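PDB 4EGV: acetyl-CoA acetyltransferase from Mycobacterium smegmatis, which is a monomeric thiolase-like protein that may have acyltransferase activity, as its family is generally assigned. Local coordinates for residues P17-V21 / I129-E133; D69-R75 / P105-E111; Y182-H186 / G511-N515; L197-R203 / E458-V462; V337-Y343 / F402-N408. All coordinates share one frame; numbering follows the deposited sequence.

Contact 1 of 5, residues P17-V21 / I129-E133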
# COMPACT_ATOMS: atom_id res chain seq x y z
N PRO A 17 -23.17 -1.33 -22.56
CA PRO A 17 -22.22 -0.38 -23.19
C PRO A 17 -21.45 0.58 -22.27
O PRO A 17 -20.39 1.03 -22.63
CB PRO A 17 -23.09 0.43 -24.17
CG PRO A 17 -24.47 -0.02 -23.96
CD PRO A 17 -24.49 -1.31 -23.22
N ARG A 18 -21.98 0.83 -21.07
CA ARG A 18 -21.34 1.75 -20.13
C ARG A 18 -20.26 1.10 -19.26
O ARG A 18 -19.53 1.79 -18.55
CB ARG A 18 -22.39 2.42 -19.25
CG ARG A 18 -22.93 3.73 -19.81
CD ARG A 18 -24.45 3.69 -19.93
NE ARG A 18 -25.08 4.85 -19.29
CZ ARG A 18 -25.76 4.79 -18.16
NH1 ARG A 18 -26.30 5.89 -17.65
NH2 ARG A 18 -25.90 3.63 -17.53
N THR A 19 -20.18 -0.23 -19.31
CA THR A 19 -19.22 -0.98 -18.52
C THR A 19 -17.79 -0.50 -18.81
O THR A 19 -17.40 -0.37 -19.97
CB THR A 19 -19.39 -2.48 -18.75
OG1 THR A 19 -20.75 -2.84 -18.49
CG2 THR A 19 -18.47 -3.30 -17.85
N PRO A 20 -17.01 -0.20 -17.75
CA PRO A 20 -15.64 0.27 -17.86
C PRO A 20 -14.62 -0.85 -18.04
O PRO A 20 -14.66 -1.89 -17.37
CB PRO A 20 -15.43 0.97 -16.53
CG PRO A 20 -16.26 0.24 -15.59
CD PRO A 20 -17.46 -0.21 -16.35
N VAL A 21 -13.72 -0.63 -18.98
CA VAL A 21 -12.60 -1.51 -19.19
C VAL A 21 -11.27 -0.74 -19.16
O VAL A 21 -11.17 0.40 -19.65
CB VAL A 21 -12.76 -2.34 -20.50
CG1 VAL A 21 -13.69 -3.48 -20.28
CG2 VAL A 21 -13.22 -1.48 -21.67
N ILE A 129 -17.66 5.89 -14.88
CA ILE A 129 -17.84 5.46 -16.25
C ILE A 129 -19.11 4.60 -16.36
O ILE A 129 -19.83 4.75 -17.36
CB ILE A 129 -16.61 4.72 -16.84
CG1 ILE A 129 -15.54 5.71 -17.30
CG2 ILE A 129 -17.01 3.84 -18.02
CD1 ILE A 129 -14.16 5.13 -17.38
N ALA A 130 -19.42 3.82 -15.34
CA ALA A 130 -20.60 2.97 -15.29
C ALA A 130 -21.91 3.74 -15.26
O ALA A 130 -22.87 3.31 -15.80
CB ALA A 130 -20.50 2.08 -14.14
N ALA A 131 -21.90 4.88 -14.63
CA ALA A 131 -22.99 5.80 -14.65
C ALA A 131 -22.85 6.80 -15.80
O ALA A 131 -22.06 6.65 -16.68
CB ALA A 131 -23.06 6.49 -13.35
N GLY A 132 -23.69 7.83 -15.77
CA GLY A 132 -23.65 8.87 -16.78
C GLY A 132 -22.75 10.01 -16.33
O GLY A 132 -23.24 11.08 -15.98
N GLU A 133 -21.45 9.77 -16.34
CA GLU A 133 -20.50 10.76 -15.85
C GLU A 133 -19.29 10.97 -16.76
O GLU A 133 -19.05 12.09 -17.21
CB GLU A 133 -20.02 10.38 -14.44
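Arg18 opens this contact by reaching over the C-terminal end of helix 117-130. Arg18 CB sits 3.6 Å from Ala130 O, and the side chain, bent at chi2 (124°) and again at chi3 (128°), runs on past that carbonyl toward Gly132. The guanidinium therefore lies across the helix end, with Ala130 O and the Ala131 carbonyl carbon over one of its faces. Although Arg18 NH2 approaches Ala130 O to 3.5 Å, the angle is too poor for a hydrogen bond, and Arg18 NH1 passes 3.8 Å from Gly132 N. A positive group placed beside the last carbonyls of a helix would probably be favoured electrostatically even without a directed bond. Here the chain also changes course: Ala131 is the first residue to abandon helical torsions, and Gly132 centres an inverse gamma turn.

The CB of Thr19 is directed away from the helix, and OG1 is hydrogen-bonded to Asp16 O. Pro20 faces back again and supplies the apolar part of the contact. Pro20 CB meets Ile129 CG2 at 3.6 Å, a branch that lies opposite the backbone N because CG1 takes the position beside it (chi1 -80°). The CD atom of Pro20 stands farther off, 4.4 Å from Ala130 CB.

The contact thus lays the start of strand 20-29 against the end of helix 117-130 in the N-terminal half of the thiolase fold. Trp427 covers both Pro20 and Ala130, Ile129 packs on Met277 and Ser279 of strand 271-279, and Tyr295 of strand 294-303 lies against Thr19.

Contact 2 of 5, residues D69-R75 / P105-E111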
# COMPACT_ATOMS: atom_id res chain seq x y z
N ASP A 69 -11.63 12.76 -21.62
CA ASP A 69 -12.40 13.78 -20.97
C ASP A 69 -11.95 14.08 -19.52
O ASP A 69 -12.23 15.17 -18.99
CB ASP A 69 -13.92 13.51 -21.09
CG ASP A 69 -14.38 12.11 -20.55
OD1 ASP A 69 -14.30 11.80 -19.32
OD2 ASP A 69 -14.89 11.31 -21.36
N THR A 70 -11.24 13.14 -18.88
CA THR A 70 -10.69 13.37 -17.55
C THR A 70 -9.30 12.82 -17.41
O THR A 70 -9.04 11.71 -17.85
CB THR A 70 -11.55 12.75 -16.46
OG1 THR A 70 -12.90 13.08 -16.71
CG2 THR A 70 -11.14 13.29 -15.10
N VAL A 71 -8.43 13.62 -16.81
CA VAL A 71 -7.14 13.17 -16.34
C VAL A 71 -7.05 13.29 -14.82
O VAL A 71 -7.56 14.22 -14.20
CB VAL A 71 -5.93 13.87 -16.99
CG1 VAL A 71 -5.95 13.63 -18.45
CG2 VAL A 71 -5.92 15.34 -16.72
N ALA A 72 -6.42 12.30 -14.23
CA ALA A 72 -6.27 12.30 -12.83
C ALA A 72 -4.83 11.90 -12.58
O ALA A 72 -4.30 10.97 -13.20
CB ALA A 72 -7.27 11.33 -12.21
N GLY A 73 -4.17 12.64 -11.71
CA GLY A 73 -2.82 12.32 -11.29
C GLY A 73 -2.69 12.05 -9.80
O GLY A 73 -3.39 12.63 -8.96
N THR A 74 -1.80 11.14 -9.47
CA THR A 74 -1.44 10.97 -8.05
C THR A 74 -0.44 12.04 -7.59
O THR A 74 0.38 12.53 -8.35
CB THR A 74 -0.89 9.58 -7.70
OG1 THR A 74 0.34 9.35 -8.37
CG2 THR A 74 -1.86 8.53 -8.09
N ARG A 75 -0.55 12.36 -6.31
CA ARG A 75 0.20 13.43 -5.69
C ARG A 75 1.67 13.04 -5.50
O ARG A 75 1.94 11.98 -4.93
CB ARG A 75 -0.46 13.76 -4.35
CG ARG A 75 -0.04 15.06 -3.74
CD ARG A 75 -0.96 15.49 -2.54
NE ARG A 75 -2.28 15.96 -3.01
CZ ARG A 75 -2.55 17.21 -3.38
NH1 ARG A 75 -1.63 18.15 -3.34
NH2 ARG A 75 -3.76 17.50 -3.80
N PRO A 105 -8.75 17.78 -21.89
CA PRO A 105 -9.87 17.18 -21.20
C PRO A 105 -10.63 18.19 -20.40
O PRO A 105 -10.03 19.15 -19.92
CB PRO A 105 -9.22 16.18 -20.28
CG PRO A 105 -7.91 16.74 -19.98
CD PRO A 105 -7.48 17.59 -21.15
N ALA A 106 -11.93 17.98 -20.26
CA ALA A 106 -12.75 18.88 -19.48
C ALA A 106 -12.34 18.85 -17.97
O ALA A 106 -12.26 19.89 -17.34
CB ALA A 106 -14.27 18.59 -19.72
N HIS A 107 -12.08 17.68 -17.37
CA HIS A 107 -11.70 17.65 -15.94
C HIS A 107 -10.28 17.20 -15.72
O HIS A 107 -9.82 16.27 -16.33
CB HIS A 107 -12.66 16.83 -15.06
CG HIS A 107 -14.08 17.29 -15.11
ND1 HIS A 107 -14.53 18.41 -14.43
CD2 HIS A 107 -15.16 16.81 -15.79
CE1 HIS A 107 -15.82 18.59 -14.67
NE2 HIS A 107 -16.22 17.63 -15.49
N ALA A 108 -9.58 17.90 -14.84
CA ALA A 108 -8.30 17.45 -14.36
C ALA A 108 -8.40 17.23 -12.84
O ALA A 108 -9.00 18.02 -12.12
CB ALA A 108 -7.21 18.43 -14.73
N VAL A 109 -7.84 16.13 -12.34
CA VAL A 109 -7.90 15.84 -10.90
C VAL A 109 -6.53 15.61 -10.31
O VAL A 109 -5.74 14.92 -10.90
CB VAL A 109 -8.87 14.62 -10.58
CG1 VAL A 109 -8.83 14.25 -9.15
CG2 VAL A 109 -10.27 14.93 -10.95
N LEU A 110 -6.25 16.21 -9.15
CA LEU A 110 -5.05 15.92 -8.34
C LEU A 110 -5.51 15.24 -7.06
O LEU A 110 -6.20 15.84 -6.24
CB LEU A 110 -4.22 17.18 -8.04
CG LEU A 110 -2.84 16.97 -7.36
CD1 LEU A 110 -1.91 15.99 -8.15
CD2 LEU A 110 -2.12 18.30 -7.08
N GLU A 111 -5.15 13.98 -6.92
CA GLU A 111 -5.74 13.12 -5.90
C GLU A 111 -5.06 13.35 -4.54
O GLU A 111 -4.01 13.99 -4.47
CB GLU A 111 -5.70 11.65 -6.38
CG GLU A 111 -6.09 10.48 -5.37
CD GLU A 111 -7.56 10.46 -4.83
OE1 GLU A 111 -8.19 11.52 -4.63
OE2 GLU A 111 -8.08 9.34 -4.59
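Strands 70-73 and 107-110 run parallel, their axes 4.6 Å apart and inclined by only 11°, joined by backbone bonds that alternate from His107 N to Asp69 O, through Val71 N to His107 O, Val109 N to Val71 O and Gly73 N to Val109 O, to Glu111 N on Gly73 O. Side chains pair off on both faces. On one, Thr70 CG2 meets His107 CB at 3.9 Å, while Thr70 OG1 is hydrogen-bonded to Asn134 OD1; farther along, Ala72 CB rests 4.0 Å from Val109 CB. On the other, Val71 spreads its two methyls: CG1 reaches Pro105 CG at 4.0 Å and CG2 reaches Ala108 CB at 3.9 Å.

Consecutive parallel neighbours linked through helix 93-101 make a beta-alpha-beta crossover, the one that places strand 107-110 at the edge of the sheet of the N-terminal half. The connecting helix covers the face carrying Val71, Ala108 and Leu110, touching each of them.

Beyond the strands, Arg75 folds back. Its CG lies opposite the backbone N (chi1 -165°), and a bend at chi3 swings the guanidinium across Leu110, whose CG sits 3.7 Å above one face toward the rim. Arg75 NE then donates to Glu111 O at 3.0 Å, a bent bond whose acceptor is tilted out of the guanidinium plane. The Glu111 side chain leads instead to helix 117-130, against Ser117, His120 and Leu121.

Contact 3 of 5, residues Y182-H186 / G511-N515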
# COMPACT_ATOMS: atom_id res chain seq x y z
N TYR A 182 -0.62 14.24 19.03
CA TYR A 182 -0.05 13.64 20.19
C TYR A 182 0.84 12.51 19.78
O TYR A 182 1.40 11.86 20.60
CB TYR A 182 -1.18 13.08 21.02
CG TYR A 182 -0.79 12.27 22.23
CD1 TYR A 182 -0.29 12.87 23.36
CD2 TYR A 182 -0.98 10.92 22.26
CE1 TYR A 182 0.05 12.13 24.46
CE2 TYR A 182 -0.65 10.18 23.37
CZ TYR A 182 -0.14 10.79 24.45
OH TYR A 182 0.18 10.05 25.54
N THR A 183 0.98 12.25 18.51
CA THR A 183 1.84 11.19 18.08
C THR A 183 3.01 11.87 17.41
O THR A 183 4.12 11.44 17.46
CB THR A 183 1.04 10.20 17.23
OG1 THR A 183 1.55 10.13 15.91
CG2 THR A 183 -0.34 10.66 17.13
N ILE A 184 2.74 13.01 16.86
CA ILE A 184 3.79 13.75 16.24
C ILE A 184 4.80 14.14 17.27
O ILE A 184 5.96 13.88 17.11
CB ILE A 184 3.24 14.99 15.54
CG1 ILE A 184 2.74 14.63 14.15
CG2 ILE A 184 4.28 16.06 15.46
CD1 ILE A 184 1.39 15.16 13.84
N ARG A 185 4.38 14.78 18.34
CA ARG A 185 5.33 15.21 19.34
C ARG A 185 5.97 14.07 20.07
O ARG A 185 6.74 14.27 20.95
CB ARG A 185 4.69 16.15 20.35
CG ARG A 185 3.36 15.71 20.92
CD ARG A 185 3.27 16.15 22.35
NE ARG A 185 1.94 16.05 22.92
CZ ARG A 185 1.69 15.77 24.19
NH1 ARG A 185 2.65 15.55 25.05
NH2 ARG A 185 0.46 15.69 24.60
N HIS A 186 5.66 12.86 19.68
CA HIS A 186 6.29 11.72 20.33
C HIS A 186 7.27 11.00 19.43
O HIS A 186 8.03 10.20 19.88
CB HIS A 186 5.24 10.76 20.86
CG HIS A 186 4.82 11.05 22.26
ND1 HIS A 186 3.79 11.90 22.55
CD2 HIS A 186 5.31 10.63 23.43
CE1 HIS A 186 3.65 11.98 23.85
NE2 HIS A 186 4.56 11.22 24.41
N GLY A 511 4.56 15.02 30.46
CA GLY A 511 5.23 16.23 30.01
C GLY A 511 4.55 16.63 28.72
O GLY A 511 4.28 15.76 27.89
N GLU A 512 4.43 17.93 28.52
CA GLU A 512 3.79 18.54 27.38
C GLU A 512 4.62 18.55 26.13
O GLU A 512 4.24 19.10 25.13
CB GLU A 512 3.42 19.97 27.69
CG GLU A 512 3.64 20.38 29.09
CD GLU A 512 3.02 21.71 29.38
OE1 GLU A 512 2.78 22.01 30.57
OE2 GLU A 512 2.73 22.45 28.42
N LYS A 513 5.78 17.94 26.17
CA LYS A 513 6.50 17.74 24.95
C LYS A 513 6.44 16.25 24.65
O LYS A 513 5.98 15.83 23.62
CB LYS A 513 7.93 18.21 25.13
CG LYS A 513 8.28 19.58 24.63
CD LYS A 513 7.11 20.31 24.06
CE LYS A 513 7.09 21.74 24.46
NZ LYS A 513 6.61 22.59 23.40
N SER A 514 6.91 15.45 25.58
CA SER A 514 6.80 14.03 25.50
C SER A 514 6.72 13.49 26.89
O SER A 514 7.31 14.03 27.78
CB SER A 514 8.03 13.45 24.84
OG SER A 514 9.09 13.34 25.76
N ASN A 515 5.98 12.41 27.07
CA ASN A 515 5.92 11.67 28.30
C ASN A 515 7.12 10.79 28.30
O ASN A 515 7.44 10.29 27.30
CB ASN A 515 4.69 10.78 28.32
CG ASN A 515 3.43 11.51 28.17
OD1 ASN A 515 3.27 12.61 28.60
ND2 ASN A 515 2.50 10.87 27.57
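His186 reaches Asn515 through its torsions: chi1 of -90° and chi2 of 89° carry the imidazole NE2 across to the backbone N of Asn515. The chi1 of Asn515 (-59°) sets its amide beside that same backbone N, where Asn515 ND2 comes to 3.2 Å from Tyr182 OH. The contact joins two loops, one leading into helix 191-206 and the other the turn of the beta-hairpin 505-509/516-519 in the additional C-terminal domain, a family grouped with OB folds.

Asn515 N donates to His186 NE2 at 3.2 Å; the bond is nearly straight, yet the donor stands well out of the ring plane. The other ring nitrogen, His186 ND1, gives a more bent bond to Tyr182 O at 3.1 Å. One nitrogen accepting and the other donating is consistent with a neutral ring protonated on ND1.

Arg185 lies alongside the turn, its CB 3.5 Å from Lys513 O, with Gly511 O and Lys513 O at the guanidinium edge. Tyr182 OH and Asn515 ND2 share Glu449 O as a hydrogen-bond acceptor, and both also bond to the backbone of Leu484 in strand 482-487. The turn is closed on itself by Asn515 OD1, which accepts a hydrogen bond from Gly511 N, in its carbonyl plane, at 3.3 Å.

Contact 4 of 5, residues L197-R203 / E458-V462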
# COMPACT_ATOMS: atom_id res chain seq x y z
N LEU A 197 5.92 -0.20 15.24
CA LEU A 197 4.99 -0.42 16.35
C LEU A 197 3.93 -1.49 16.02
O LEU A 197 3.54 -2.30 16.85
CB LEU A 197 4.32 0.89 16.74
CG LEU A 197 5.17 1.89 17.51
CD1 LEU A 197 4.74 3.32 17.36
CD2 LEU A 197 5.34 1.51 18.94
N LEU A 198 3.44 -1.47 14.79
CA LEU A 198 2.42 -2.39 14.32
C LEU A 198 2.95 -3.77 14.19
O LEU A 198 2.32 -4.72 14.49
CB LEU A 198 1.90 -1.97 12.94
CG LEU A 198 0.67 -1.07 12.78
CD1 LEU A 198 0.68 0.07 13.68
CD2 LEU A 198 0.51 -0.63 11.40
N GLU A 199 4.15 -3.85 13.66
CA GLU A 199 4.88 -5.06 13.53
C GLU A 199 5.26 -5.70 14.85
O GLU A 199 5.24 -6.87 14.93
CB GLU A 199 6.08 -4.78 12.68
CG GLU A 199 6.61 -5.95 11.97
CD GLU A 199 6.07 -6.14 10.60
OE1 GLU A 199 5.55 -7.21 10.34
OE2 GLU A 199 6.21 -5.27 9.76
N ASN A 200 5.57 -4.93 15.89
CA ASN A 200 5.86 -5.48 17.19
C ASN A 200 4.61 -5.82 17.95
O ASN A 200 4.59 -6.69 18.77
CB ASN A 200 6.75 -4.54 17.97
CG ASN A 200 8.16 -4.66 17.60
OD1 ASN A 200 8.62 -5.68 17.25
ND2 ASN A 200 8.86 -3.59 17.68
N ALA A 201 3.53 -5.16 17.62
CA ALA A 201 2.20 -5.52 18.13
C ALA A 201 1.66 -6.88 17.60
O ALA A 201 0.95 -7.59 18.31
CB ALA A 201 1.21 -4.40 17.92
N ARG A 202 2.01 -7.22 16.36
CA ARG A 202 1.62 -8.47 15.74
C ARG A 202 2.49 -9.60 16.30
O ARG A 202 2.04 -10.74 16.46
CB ARG A 202 1.77 -8.40 14.23
CG ARG A 202 1.34 -9.62 13.48
CD ARG A 202 1.56 -9.52 12.01
NE ARG A 202 1.31 -10.80 11.38
CZ ARG A 202 2.23 -11.75 11.18
NH1 ARG A 202 3.48 -11.53 11.53
NH2 ARG A 202 1.89 -12.91 10.62
N ARG A 203 3.73 -9.26 16.60
CA ARG A 203 4.61 -10.22 17.24
C ARG A 203 4.12 -10.63 18.63
O ARG A 203 4.23 -11.80 19.01
CB ARG A 203 6.04 -9.70 17.31
CG ARG A 203 6.98 -10.74 17.85
CD ARG A 203 8.40 -10.31 17.92
NE ARG A 203 8.63 -9.27 18.91
CZ ARG A 203 8.80 -9.47 20.21
NH1 ARG A 203 8.76 -10.68 20.68
NH2 ARG A 203 9.02 -8.46 21.03
N GLU A 458 2.60 -2.32 25.61
CA GLU A 458 1.80 -3.08 24.65
C GLU A 458 2.59 -3.31 23.37
O GLU A 458 2.57 -4.40 22.80
CB GLU A 458 0.44 -2.42 24.38
CG GLU A 458 -0.55 -3.37 23.72
CD GLU A 458 -1.86 -2.73 23.33
OE1 GLU A 458 -2.08 -1.56 23.69
OE2 GLU A 458 -2.66 -3.38 22.65
N THR A 459 3.28 -2.26 22.94
CA THR A 459 4.18 -2.31 21.80
C THR A 459 5.24 -1.20 21.89
O THR A 459 5.17 -0.31 22.73
CB THR A 459 3.40 -2.29 20.47
OG1 THR A 459 4.29 -2.51 19.37
CG2 THR A 459 2.66 -1.00 20.30
N TYR A 460 6.24 -1.29 21.04
CA TYR A 460 7.46 -0.52 21.15
C TYR A 460 8.16 -0.46 19.80
O TYR A 460 7.93 -1.28 18.89
CB TYR A 460 8.40 -1.16 22.19
CG TYR A 460 8.95 -2.51 21.77
CD1 TYR A 460 10.22 -2.63 21.19
CD2 TYR A 460 8.19 -3.68 21.92
CE1 TYR A 460 10.72 -3.85 20.79
CE2 TYR A 460 8.69 -4.92 21.52
CZ TYR A 460 9.97 -5.00 20.95
OH TYR A 460 10.46 -6.22 20.54
N THR A 461 9.04 0.51 19.67
CA THR A 461 10.08 0.45 18.66
C THR A 461 11.33 1.17 19.17
O THR A 461 11.29 1.83 20.21
CB THR A 461 9.56 1.00 17.30
OG1 THR A 461 10.56 0.83 16.29
CG2 THR A 461 9.14 2.45 17.42
N VAL A 462 12.45 1.00 18.47
CA VAL A 462 13.66 1.71 18.83
C VAL A 462 14.25 2.39 17.60
O VAL A 462 14.26 1.82 16.51
CB VAL A 462 14.71 0.76 19.44
CG1 VAL A 462 15.92 1.55 19.96
CG2 VAL A 462 14.12 -0.07 20.55
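Thr459 and Leu197 supply the first of three hydrogen bonds between helix 191-206 and strand 453-463. Thr459 OG1, held opposite its backbone N, donates at 2.6 Å to Leu197 O, in the carbonyl plane and on a lone pair. That oxygen already accepts the helical bond from Ala201 N, so two donors grip it and the helix keeps its regular pairing. One turn on, Asn200 ND2 gives a nearly straight bond of 2.8 Å to Tyr460 O, arriving above the carbonyl plane instead of on a lone pair. Arg203 NH2 donates to Tyr460 OH at 2.7 Å with a bent geometry, and NH1 of the same group forms a salt bridge with Asp500 OD2.

The strand belongs to the antiparallel sheet of the additional C-terminal domain, which is classed with OB folds. A classic beta bulge, with Glu458 and Thr459 set against the single residue Ile474 of strand 470-476, brings Thr459 to the helix.

Flat groups account for the second kind of contact. With CG between the backbone N and the carbonyl carbon (chi1 67°), the Tyr460 ring comes back toward the helix although its CB is directed away. The Asn200 amide stacks on it, the planes only 11° apart, with ND2 lying 3.6 Å above the ring and offset to its rim. Arg203 comes to the ring edge instead, its guanidinium turned 74° from the ring.

Leu197 adds van der Waals contact: its CD2 lies over the strand backbone, 3.5 Å from Tyr460 C, and its CG 4.0 Å from Thr461 CG2, while Thr461 OG1 bonds to Asp257 O.

Contact 5 of 5, residues V337-Y343 / F402-N408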
# COMPACT_ATOMS: atom_id res chain seq x y z
N VAL A 337 -8.45 -16.90 -7.47
CA VAL A 337 -7.45 -15.90 -7.86
C VAL A 337 -6.17 -16.58 -8.36
O VAL A 337 -5.66 -17.51 -7.73
CB VAL A 337 -7.11 -14.97 -6.68
CG1 VAL A 337 -6.17 -13.90 -7.10
CG2 VAL A 337 -8.33 -14.33 -6.15
N ALA A 338 -5.66 -16.11 -9.49
CA ALA A 338 -4.48 -16.65 -10.11
C ALA A 338 -3.17 -15.93 -9.74
O ALA A 338 -2.11 -16.53 -9.73
CB ALA A 338 -4.67 -16.67 -11.60
N ALA A 339 -3.26 -14.63 -9.44
CA ALA A 339 -2.09 -13.78 -9.16
C ALA A 339 -2.45 -12.66 -8.20
O ALA A 339 -3.56 -12.13 -8.24
CB ALA A 339 -1.50 -13.20 -10.45
N PHE A 340 -1.50 -12.31 -7.33
CA PHE A 340 -1.64 -11.25 -6.33
C PHE A 340 -0.55 -10.20 -6.48
O PHE A 340 0.58 -10.56 -6.72
CB PHE A 340 -1.53 -11.81 -4.90
CG PHE A 340 -2.66 -12.71 -4.50
CD1 PHE A 340 -3.79 -12.20 -3.88
CD2 PHE A 340 -2.58 -14.08 -4.71
CE1 PHE A 340 -4.82 -13.02 -3.50
CE2 PHE A 340 -3.62 -14.92 -4.35
CZ PHE A 340 -4.74 -14.38 -3.75
N ASP A 341 -0.91 -8.93 -6.36
CA ASP A 341 0.02 -7.86 -6.01
C ASP A 341 -0.47 -7.18 -4.75
O ASP A 341 -1.42 -6.41 -4.77
CB ASP A 341 0.23 -6.82 -7.11
CG ASP A 341 1.47 -5.93 -6.83
OD1 ASP A 341 2.58 -6.30 -7.21
OD2 ASP A 341 1.33 -4.84 -6.25
N LEU A 342 0.19 -7.51 -3.65
CA LEU A 342 -0.11 -6.97 -2.33
C LEU A 342 0.92 -5.91 -1.97
O LEU A 342 2.12 -6.09 -2.16
CB LEU A 342 -0.17 -8.10 -1.28
CG LEU A 342 -1.45 -8.93 -1.05
CD1 LEU A 342 -2.50 -8.84 -2.11
CD2 LEU A 342 -1.10 -10.38 -0.76
N TYR A 343 0.44 -4.79 -1.49
CA TYR A 343 1.30 -3.68 -1.18
C TYR A 343 2.21 -4.01 0.01
O TYR A 343 1.75 -4.48 1.06
CB TYR A 343 0.44 -2.47 -0.89
CG TYR A 343 1.17 -1.16 -0.75
CD1 TYR A 343 1.13 -0.22 -1.79
CD2 TYR A 343 1.88 -0.84 0.42
CE1 TYR A 343 1.79 0.99 -1.69
CE2 TYR A 343 2.55 0.36 0.55
CZ TYR A 343 2.50 1.28 -0.52
OH TYR A 343 3.15 2.49 -0.39
N PHE A 402 -8.26 -14.50 -12.87
CA PHE A 402 -8.49 -13.31 -12.04
C PHE A 402 -7.27 -12.90 -11.27
O PHE A 402 -6.60 -13.73 -10.76
CB PHE A 402 -9.62 -13.57 -11.05
CG PHE A 402 -10.97 -13.61 -11.66
CD1 PHE A 402 -11.82 -12.51 -11.59
CD2 PHE A 402 -11.41 -14.74 -12.34
CE1 PHE A 402 -13.09 -12.55 -12.16
CE2 PHE A 402 -12.67 -14.80 -12.92
CZ PHE A 402 -13.52 -13.71 -12.83
N ALA A 403 -7.02 -11.58 -11.19
CA ALA A 403 -5.85 -10.97 -10.43
C ALA A 403 -6.27 -9.92 -9.38
O ALA A 403 -7.00 -8.98 -9.68
CB ALA A 403 -4.84 -10.35 -11.38
N LEU A 404 -5.79 -10.08 -8.16
CA LEU A 404 -6.12 -9.16 -7.08
C LEU A 404 -4.97 -8.16 -6.82
O LEU A 404 -3.80 -8.54 -6.70
CB LEU A 404 -6.49 -9.95 -5.83
CG LEU A 404 -7.07 -9.21 -4.63
CD1 LEU A 404 -8.08 -10.05 -3.95
CD2 LEU A 404 -5.99 -8.81 -3.64
N VAL A 405 -5.31 -6.88 -6.72
CA VAL A 405 -4.36 -5.86 -6.36
C VAL A 405 -4.78 -5.27 -5.03
O VAL A 405 -5.91 -4.89 -4.88
CB VAL A 405 -4.24 -4.75 -7.47
CG1 VAL A 405 -3.32 -3.64 -7.08
CG2 VAL A 405 -3.76 -5.35 -8.76
N GLY A 406 -3.88 -5.18 -4.06
CA GLY A 406 -4.18 -4.48 -2.81
C GLY A 406 -3.28 -3.28 -2.62
O GLY A 406 -2.08 -3.39 -2.73
N ALA A 407 -3.88 -2.14 -2.29
CA ALA A 407 -3.14 -0.87 -2.18
C ALA A 407 -3.25 -0.24 -0.82
O ALA A 407 -4.31 0.13 -0.41
CB ALA A 407 -3.64 0.11 -3.26
N ASN A 408 -2.13 0.00 -0.14
CA ASN A 408 -2.00 0.62 1.18
C ASN A 408 -1.35 2.03 1.13
O ASN A 408 -0.50 2.21 0.36
CB ASN A 408 -1.09 -0.31 1.95
CG ASN A 408 -1.10 -0.07 3.40
OD1 ASN A 408 -2.00 -0.44 4.06
ND2 ASN A 408 -0.07 0.52 3.92
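Leu404 is the apolar centre of this contact, receiving three side chains of the neighbouring strand. Leu404 CB meets Phe340 CD1 at 4.0 Å and Val337 CG1 at 4.2 Å, and Leu404 CD2 lies 3.8 Å from Leu342 CD1. Leu404 CG sits opposite its backbone N (chi1 -171°), which extends the side chain toward Phe340 and Leu342, which share its face of the sheet. Val337 CG1 also rests over one face of the Phe340 ring, toward its rim. At the far end Tyr343 lies across Asn408: the carbonyl oxygen of Asn408 stands 3.2 Å above the ring, off-centre, and Asn408 CB approaches CD2 of Tyr343 to 3.4 Å.

Parallel backbone pairing sets these groups in step. Asp341 is tied to strand 402-409 by both its N and its O, the N donating to Leu404 O at 2.9 Å and the O accepting from Gly406 N at 2.8 Å. Leu404 N bonds to Ala339 O and Ala338 N to Phe402 O, whereas the bond from Tyr343 N to Gly406 O is weak.

A second shell fixes the polar ends. Asp341 OD1 accepts from Leu369 N and OD2 bonds to Tyr383 OH, while Tyr343 OH reaches Gly380 O. The two strands belong to one crossover of the C-terminal half of the thiolase fold, with strand 337-342 outermost in the sheet. Helix 383-397 covers Ala403, Val405 and Ala407, helix 117-130 reaches Val405 and Ala407 through Gln119, and strand 414-421 pairs with strand 402-409 on its other side.

In the fold
From the N terminus, contact 1 closes a loop from the first strand to the end of helix 117-130, and contact 2 is nested within it, joining two strands of the same sheet about 17 Å away between centres. After contact 1 closes, contact 3 opens a far longer loop that ends in the last hairpin. Contact 4 lies inside that loop and contact 5 inside contact 4; none of the loops cross. Contacts 2 and 5 lie at outermost strands, one in each half of the thiolase fold. Contacts 3 and 4, centres about 18 Å apart, tie the additional C-terminal domain to helix 191-206 and the loop before it.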